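Local atomic coordinates of member of DUF4221 family (Bacteroides vulgatus, PDB entry 3S9J), a protein that is of unknown function but folds as a six-bladed beta-propeller and belongs to the DUF4221 family. Residues G323-Y328 and I340-L345; F282-Y287 and K300-S305. All blocks are in the same frame, centred on the assembly; numbering follows the deposited sequence. Where two conformers were deposited one is given.

Interaction 1 of 2, residues G323-Y328 and I340-L345; sequences GKKYFY and ISENNL. With FMT (formic acid), chain K.
Two straight hydrogen bonds join Tyr-326 and Phe-327 to Asn-344 and Ser-341 at one end of the beta hairpin formed by strands 327-334 and 337-341 in a propeller blade. Phe-327 N donates to Ser-341 O over 2.7 Å, with 164° at the hydrogen. Beyond the strand end a side chain takes over: Asn-344 ND2 donates to Tyr-326 O at 2.9 Å, and that oxygen lies almost in the Asn-344 amide plane. Asn-344 CG lies anti to the backbone N (chi1 -175°), on a CB that points to the other segment; ND2 also bonds Lys-300 O.

The 340-345 segment braces its own turn. Asn-343 N donates to Ser-341 OG at 3.0 Å, an ST turn, and Asn-343 is the centre of an inverse gamma turn.

Packing divides around the backbone. Ile-340 CG2 rests 3.9 Å from Tyr-326 CB and also touches CA and CB of Tyr-328. The Glu-342 side chain runs beside the Tyr-326 ring, pointing the same way, with ring and carboxylate planes 79° apart; OE2 is hydrogen-bonded to Thr-358 OG1, and Lys-325 NZ stays 4.7 Å from Glu-342 OE2, not in contact. On the Phe-327 side, CB and CD1 each lie 3.5 Å from Asn-343 O, and formic acid O1 accepts a hydrogen bond from Leu-345 N.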
loop_
_atom_site.group_PDB
_atom_site.type_symbol
_atom_site.label_atom_id
_atom_site.label_comp_id
_atom_site.label_asym_id
_atom_site.label_seq_id
_atom_site.Cartn_x
_atom_site.Cartn_y
_atom_site.Cartn_z
ATOM N N GLY A 323 13.322 2.253 -15.559
ATOM C CA GLY A 323 11.962 1.948 -15.985
ATOM C C GLY A 323 11.934 0.679 -16.844
ATOM O O GLY A 323 12.988 0.113 -17.135
ATOM N N LYS A 324 10.733 0.285 -17.263
ATOM C CA LYS A 324 10.490 -0.802 -18.217
ATOM C C LYS A 324 11.002 -2.159 -17.718
ATOM O O LYS A 324 11.323 -3.035 -18.504
ATOM C CB LYS A 324 11.056 -0.465 -19.608
ATOM C CG LYS A 324 10.223 0.586 -20.358
ATOM C CD LYS A 324 10.662 0.729 -21.792
ATOM C CE LYS A 324 12.131 1.134 -21.856
ATOM N NZ LYS A 324 12.340 2.561 -21.396
ATOM N N LYS A 325 11.055 -2.325 -16.393
ATOM C CA LYS A 325 11.607 -3.552 -15.822
ATOM C C LYS A 325 10.826 -4.055 -14.621
ATOM O O LYS A 325 10.509 -5.253 -14.560
ATOM C CB LYS A 325 13.066 -3.336 -15.416
ATOM C CG LYS A 325 13.757 -4.633 -14.971
ATOM C CD LYS A 325 15.284 -4.505 -14.871
ATOM C CE LYS A 325 15.878 -5.900 -14.544
ATOM N NZ LYS A 325 17.336 -5.839 -14.350
ATOM N N TYR A 326 10.515 -3.172 -13.679
ATOM C CA TYR A 326 9.847 -3.560 -12.459
ATOM C C TYR A 326 8.406 -3.090 -12.402
ATOM O O TYR A 326 8.027 -2.084 -13.020
ATOM C CB TYR A 326 10.598 -2.982 -11.243
ATOM C CG TYR A 326 12.009 -3.455 -11.190
ATOM C CD1 TYR A 326 12.320 -4.717 -10.687
ATOM C CD2 TYR A 326 13.051 -2.658 -11.651
ATOM C CE1 TYR A 326 13.630 -5.173 -10.656
ATOM C CE2 TYR A 326 14.364 -3.111 -11.620
ATOM C CZ TYR A 326 14.637 -4.359 -11.126
ATOM O OH TYR A 326 15.916 -4.831 -11.123
ATOM N N PHE A 327 7.597 -3.823 -11.639
ATOM C CA PHE A 327 6.242 -3.434 -11.327
ATOM C C PHE A 327 6.245 -3.206 -9.809
ATOM O O PHE A 327 5.928 -4.116 -9.015
ATOM C CB PHE A 327 5.230 -4.507 -11.763
ATOM C CG PHE A 327 3.822 -4.017 -11.734
ATOM C CD1 PHE A 327 3.271 -3.384 -12.852
ATOM C CD2 PHE A 327 3.067 -4.078 -10.580
ATOM C CE1 PHE A 327 1.957 -2.876 -12.815
ATOM C CE2 PHE A 327 1.775 -3.574 -10.561
ATOM C CZ PHE A 327 1.236 -2.969 -11.667
ATOM N N TYR A 328 6.696 -2.013 -9.397
ATOM C CA TYR A 328 6.975 -1.785 -7.979
ATOM C C TYR A 328 5.721 -1.665 -7.127
ATOM O O TYR A 328 5.833 -1.723 -5.900
ATOM C CB TYR A 328 7.913 -0.585 -7.765
ATOM C CG TYR A 328 7.413 0.733 -8.303
ATOM C CD1 TYR A 328 6.458 1.468 -7.591
ATOM C CD2 TYR A 328 7.875 1.246 -9.492
ATOM C CE1 TYR A 328 5.965 2.678 -8.072
ATOM C CE2 TYR A 328 7.415 2.489 -9.972
ATOM C CZ TYR A 328 6.468 3.193 -9.272
ATOM O OH TYR A 328 5.967 4.383 -9.723
ATOM N N ILE A 340 10.707 -7.055 -5.310
ATOM C CA ILE A 340 10.047 -6.146 -6.235
ATOM C C ILE A 340 9.711 -6.932 -7.471
ATOM O O ILE A 340 10.592 -7.585 -8.079
ATOM C CB ILE A 340 10.926 -4.921 -6.589
ATOM C CG1 ILE A 340 11.443 -4.235 -5.321
ATOM C CG2 ILE A 340 10.170 -3.908 -7.515
ATOM C CD1 ILE A 340 12.345 -3.012 -5.598
ATOM N N SER A 341 8.442 -6.862 -7.881
ATOM C CA SER A 341 8.011 -7.628 -9.048
ATOM C C SER A 341 8.661 -7.143 -10.311
ATOM O O SER A 341 8.919 -5.915 -10.483
ATOM C CB SER A 341 6.490 -7.556 -9.217
ATOM O OG SER A 341 6.043 -8.184 -10.404
ATOM N N GLU A 342 8.881 -8.088 -11.230
ATOM C CA GLU A 342 9.341 -7.775 -12.603
ATOM C C GLU A 342 8.223 -7.889 -13.640
ATOM O O GLU A 342 8.495 -7.976 -14.834
ATOM C CB GLU A 342 10.557 -8.646 -12.978
ATOM C CG GLU A 342 11.818 -8.185 -12.240
ATOM C CD GLU A 342 13.139 -8.527 -12.925
ATOM O OE1 GLU A 342 13.165 -8.804 -14.150
ATOM O OE2 GLU A 342 14.170 -8.505 -12.212
ATOM N N ASN A 343 6.966 -7.905 -13.203
ATOM C CA ASN A 343 5.828 -8.027 -14.118
ATOM C C ASN A 343 5.421 -6.659 -14.709
ATOM O O ASN A 343 4.277 -6.265 -14.643
ATOM C CB ASN A 343 4.646 -8.677 -13.436
ATOM C CG ASN A 343 4.875 -10.139 -13.216
ATOM O OD1 ASN A 343 5.587 -10.499 -12.294
ATOM N ND2 ASN A 343 4.304 -10.986 -14.076
ATOM N N ASN A 344 6.414 -5.978 -15.270
ATOM C CA ASN A 344 6.228 -4.760 -16.085
ATOM C C ASN A 344 6.088 -5.218 -17.533
ATOM O O ASN A 344 6.933 -5.959 -18.037
ATOM C CB ASN A 344 7.462 -3.886 -15.895
ATOM C CG ASN A 344 7.360 -2.532 -16.588
ATOM O OD1 ASN A 344 7.089 -2.489 -17.790
ATOM N ND2 ASN A 344 7.596 -1.446 -15.840
ATOM N N LEU A 345 4.997 -4.789 -18.180
ATOM C CA LEU A 345 4.678 -5.184 -19.545
ATOM C C LEU A 345 5.828 -4.915 -20.534
ATOM O O LEU A 345 5.939 -5.584 -21.565
ATOM C CB LEU A 345 3.404 -4.430 -19.966
ATOM C CG LEU A 345 2.712 -4.805 -21.268
ATOM C CD1 LEU A 345 2.304 -6.253 -21.236
ATOM C CD2 LEU A 345 1.501 -3.908 -21.487
HETATM C C FMT K . 2.262 -4.676 -16.268
HETATM O O1 FMT K . 2.849 -3.595 -16.564
HETATM O O2 FMT K . 1.040 -4.774 -16.082
#

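Interaction 2 of 2, residues F282-Y287 and K300-S305; sequences FAEMPY and KGKEFS. With FMT (formic acid), chain K.
Lys-302 NZ forms a salt bridge with Glu-284 OE1 at 2.7 Å, the two side chains crossing at about a right angle. The ammonium meets the carboxylate on its anti side, 31° out of plane. An extended lysine chain, starting with CG anti to the backbone N (chi1 -160°), spans the gap and brings CE to 3.0 Å from Met-285 O. Both charged groups have further partners: OE1 pairs with Arg-266, OE2 with Tyr-328 OH, and NZ with the carbonyls of Asn-262 and Asn-264.

Backbone bonds come next. Ala-283 and Ser-305 are an antiparallel hydrogen-bonded pair, N to O in both directions at 2.9 Å, followed by the non-hydrogen-bonded pair Glu-284 and Phe-304. Where the strands end, Met-285 N still donates to Glu-303 O, 167° at the hydrogen, and a water links Pro-286 O to Glu-303 N. The contact thus continues the two central strands of a four-stranded propeller blade into the loops beyond.

Packing flanks this backbone. The Phe-282 and Phe-304 side chains run side by side, pointing the same way, with Phe-282 CD2 4.1 Å from Phe-304 CD2. Selenomethionine Met-285, bent at chi2 and chi3, puts CE 3.6 Å from Ser-305 OG, which is bonded to Glu-318. Tyr-287 CE1 approaches Gly-301 C at 3.5 Å, while its hydroxyl bonds Glu-293. With Lys-302 and Arg-266 both against OE1, the Glu-284 carboxylate is probably held in its ionised form, a buried charge probably compensated by two cationic partners.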
loop_
_atom_site.group_PDB
_atom_site.type_symbol
_atom_site.label_atom_id
_atom_site.label_comp_id
_atom_site.label_asym_id
_atom_site.label_seq_id
_atom_site.Cartn_x
_atom_site.Cartn_y
_atom_site.Cartn_z
ATOM N N PHE A 282 9.809 4.387 -1.368
ATOM C CA PHE A 282 9.912 4.424 -2.824
ATOM C C PHE A 282 9.679 5.865 -3.309
ATOM O O PHE A 282 8.818 6.571 -2.776
ATOM C CB PHE A 282 8.858 3.498 -3.451
ATOM C CG PHE A 282 9.188 2.016 -3.360
ATOM C CD1 PHE A 282 9.311 1.385 -2.125
ATOM C CD2 PHE A 282 9.357 1.259 -4.499
ATOM C CE1 PHE A 282 9.609 0.032 -2.053
ATOM C CE2 PHE A 282 9.662 -0.089 -4.438
ATOM C CZ PHE A 282 9.772 -0.715 -3.195
ATOM N N ALA A 283 10.424 6.278 -4.334
ATOM C CA ALA A 283 10.294 7.617 -4.924
ATOM C C ALA A 283 10.161 7.468 -6.431
ATOM O O ALA A 283 10.917 6.710 -7.026
ATOM C CB ALA A 283 11.525 8.439 -4.586
ATOM N N GLU A 284 9.194 8.169 -7.021
ATOM C CA GLU A 284 8.996 8.168 -8.452
ATOM C C GLU A 284 9.754 9.351 -9.049
ATOM O O GLU A 284 9.593 10.476 -8.602
ATOM C CB GLU A 284 7.510 8.274 -8.799
ATOM C CG GLU A 284 6.636 7.238 -8.117
ATOM C CD GLU A 284 5.199 7.171 -8.637
ATOM O OE1 GLU A 284 4.689 8.134 -9.265
ATOM O OE2 GLU A 284 4.568 6.106 -8.424
HETATM N N MSE A 285 10.550 9.081 -10.077
HETATM C CA MSE A 285 11.311 10.115 -10.770
HETATM C C MSE A 285 10.422 10.895 -11.716
HETATM O O MSE A 285 9.374 10.399 -12.145
HETATM C CB MSE A 285 12.451 9.494 -11.548
HETATM C CG MSE A 285 13.457 8.711 -10.686
HETATM SE SE MSE A 285 14.377 9.771 -9.373
HETATM C CE MSE A 285 13.340 9.364 -7.778
ATOM N N PRO A 286 10.871 12.104 -12.116
ATOM C CA PRO A 286 10.030 12.858 -13.025
ATOM C C PRO A 286 9.834 12.190 -14.381
ATOM O O PRO A 286 10.750 11.519 -14.901
ATOM C CB PRO A 286 10.778 14.191 -13.195
ATOM C CG PRO A 286 11.772 14.261 -12.082
ATOM C CD PRO A 286 12.087 12.828 -11.732
ATOM N N TYR A 287 8.657 12.445 -14.961
ATOM C CA TYR A 287 8.275 11.875 -16.238
ATOM C C TYR A 287 7.288 12.802 -16.919
ATOM O O TYR A 287 6.666 13.677 -16.278
ATOM C CB TYR A 287 7.586 10.543 -15.925
ATOM C CG TYR A 287 7.433 9.540 -17.046
ATOM C CD1 TYR A 287 8.422 8.644 -17.312
ATOM C CD2 TYR A 287 6.258 9.476 -17.785
ATOM C CE1 TYR A 287 8.285 7.701 -18.325
ATOM C CE2 TYR A 287 6.096 8.539 -18.787
ATOM C CZ TYR A 287 7.114 7.640 -19.035
ATOM O OH TYR A 287 6.991 6.679 -20.007
ATOM N N LYS A 300 4.773 2.602 -17.673
ATOM C CA LYS A 300 5.667 1.447 -17.543
ATOM C C LYS A 300 7.115 1.914 -17.564
ATOM O O LYS A 300 7.994 1.242 -17.050
ATOM C CB LYS A 300 5.432 0.453 -18.676
ATOM C CG LYS A 300 3.989 0.013 -18.865
ATOM C CD LYS A 300 3.325 -0.433 -17.618
ATOM C CE LYS A 300 1.934 -0.974 -17.959
ATOM N NZ LYS A 300 1.306 -1.473 -16.769
ATOM N N GLY A 301 7.381 3.081 -18.167
ATOM C CA GLY A 301 8.741 3.594 -18.235
ATOM C C GLY A 301 9.185 4.511 -17.107
ATOM O O GLY A 301 10.315 4.998 -17.134
ATOM N N LYS A 302 8.335 4.728 -16.103
ATOM C CA LYS A 302 8.682 5.670 -15.037
ATOM C C LYS A 302 9.812 5.107 -14.174
ATOM O O LYS A 302 9.757 3.980 -13.728
ATOM C CB LYS A 302 7.454 6.063 -14.196
ATOM C CG LYS A 302 7.681 7.382 -13.416
ATOM C CD LYS A 302 6.385 7.852 -12.748
ATOM C CE LYS A 302 6.539 9.289 -12.214
ATOM N NZ LYS A 302 5.391 9.783 -11.340
ATOM N N GLU A 303 10.868 5.878 -14.005
ATOM C CA GLU A 303 11.973 5.447 -13.161
ATOM C C GLU A 303 11.632 5.680 -11.704
ATOM O O GLU A 303 10.726 6.471 -11.380
ATOM C CB GLU A 303 13.238 6.174 -13.555
ATOM C CG GLU A 303 13.655 5.837 -14.980
ATOM C CD GLU A 303 14.705 6.761 -15.534
ATOM O OE1 GLU A 303 14.633 7.991 -15.266
ATOM O OE2 GLU A 303 15.578 6.238 -16.264
ATOM N N PHE A 304 12.325 4.966 -10.833
ATOM C CA PHE A 304 12.101 5.105 -9.394
ATOM C C PHE A 304 13.350 4.813 -8.604
ATOM O O PHE A 304 14.356 4.313 -9.126
ATOM C CB PHE A 304 10.941 4.206 -8.925
ATOM C CG PHE A 304 11.220 2.740 -9.012
ATOM C CD1 PHE A 304 11.114 2.075 -10.241
ATOM C CD2 PHE A 304 11.539 2.005 -7.873
ATOM C CE1 PHE A 304 11.356 0.709 -10.351
ATOM C CE2 PHE A 304 11.796 0.641 -7.970
ATOM C CZ PHE A 304 11.695 -0.007 -9.221
ATOM N N SER A 305 13.314 5.179 -7.331
ATOM C CA SER A 305 14.355 4.825 -6.419
ATOM C C SER A 305 13.743 4.254 -5.151
ATOM O O SER A 305 12.554 4.408 -4.890
ATOM C CB SER A 305 15.232 6.041 -6.083
ATOM O OG SER A 305 14.521 7.007 -5.339
HETATM C C FMT K . 2.262 -4.676 -16.268
HETATM O O1 FMT K . 2.849 -3.595 -16.564
HETATM O O2 FMT K . 1.040 -4.774 -16.082
HETATM O O HOH W 1 11.225 8.637 -14.979
#

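Following the chain, interaction 2 closes first: 282-287 meets 300-305 after a 12-residue connection with neither helix nor strand. Strands 304-309 and 315-321 then complete that blade, and 323-328 opens interaction 1, which 340-345 closes around the hairpin 327-334 and 337-341. The loops are therefore in series, neither nested nor crossed, and their centres are 11 Å apart. Direct contacts tie the two neighbouring blades together: besides the bond between Tyr-328 and Glu-284, Tyr-328 CD2 packs 3.4 Å from Phe-304 CD1. Lys-324 N also approaches Lys-300 O at 2.9 Å, and one formic acid molecule bridges Lys-300 NZ and Leu-345 N.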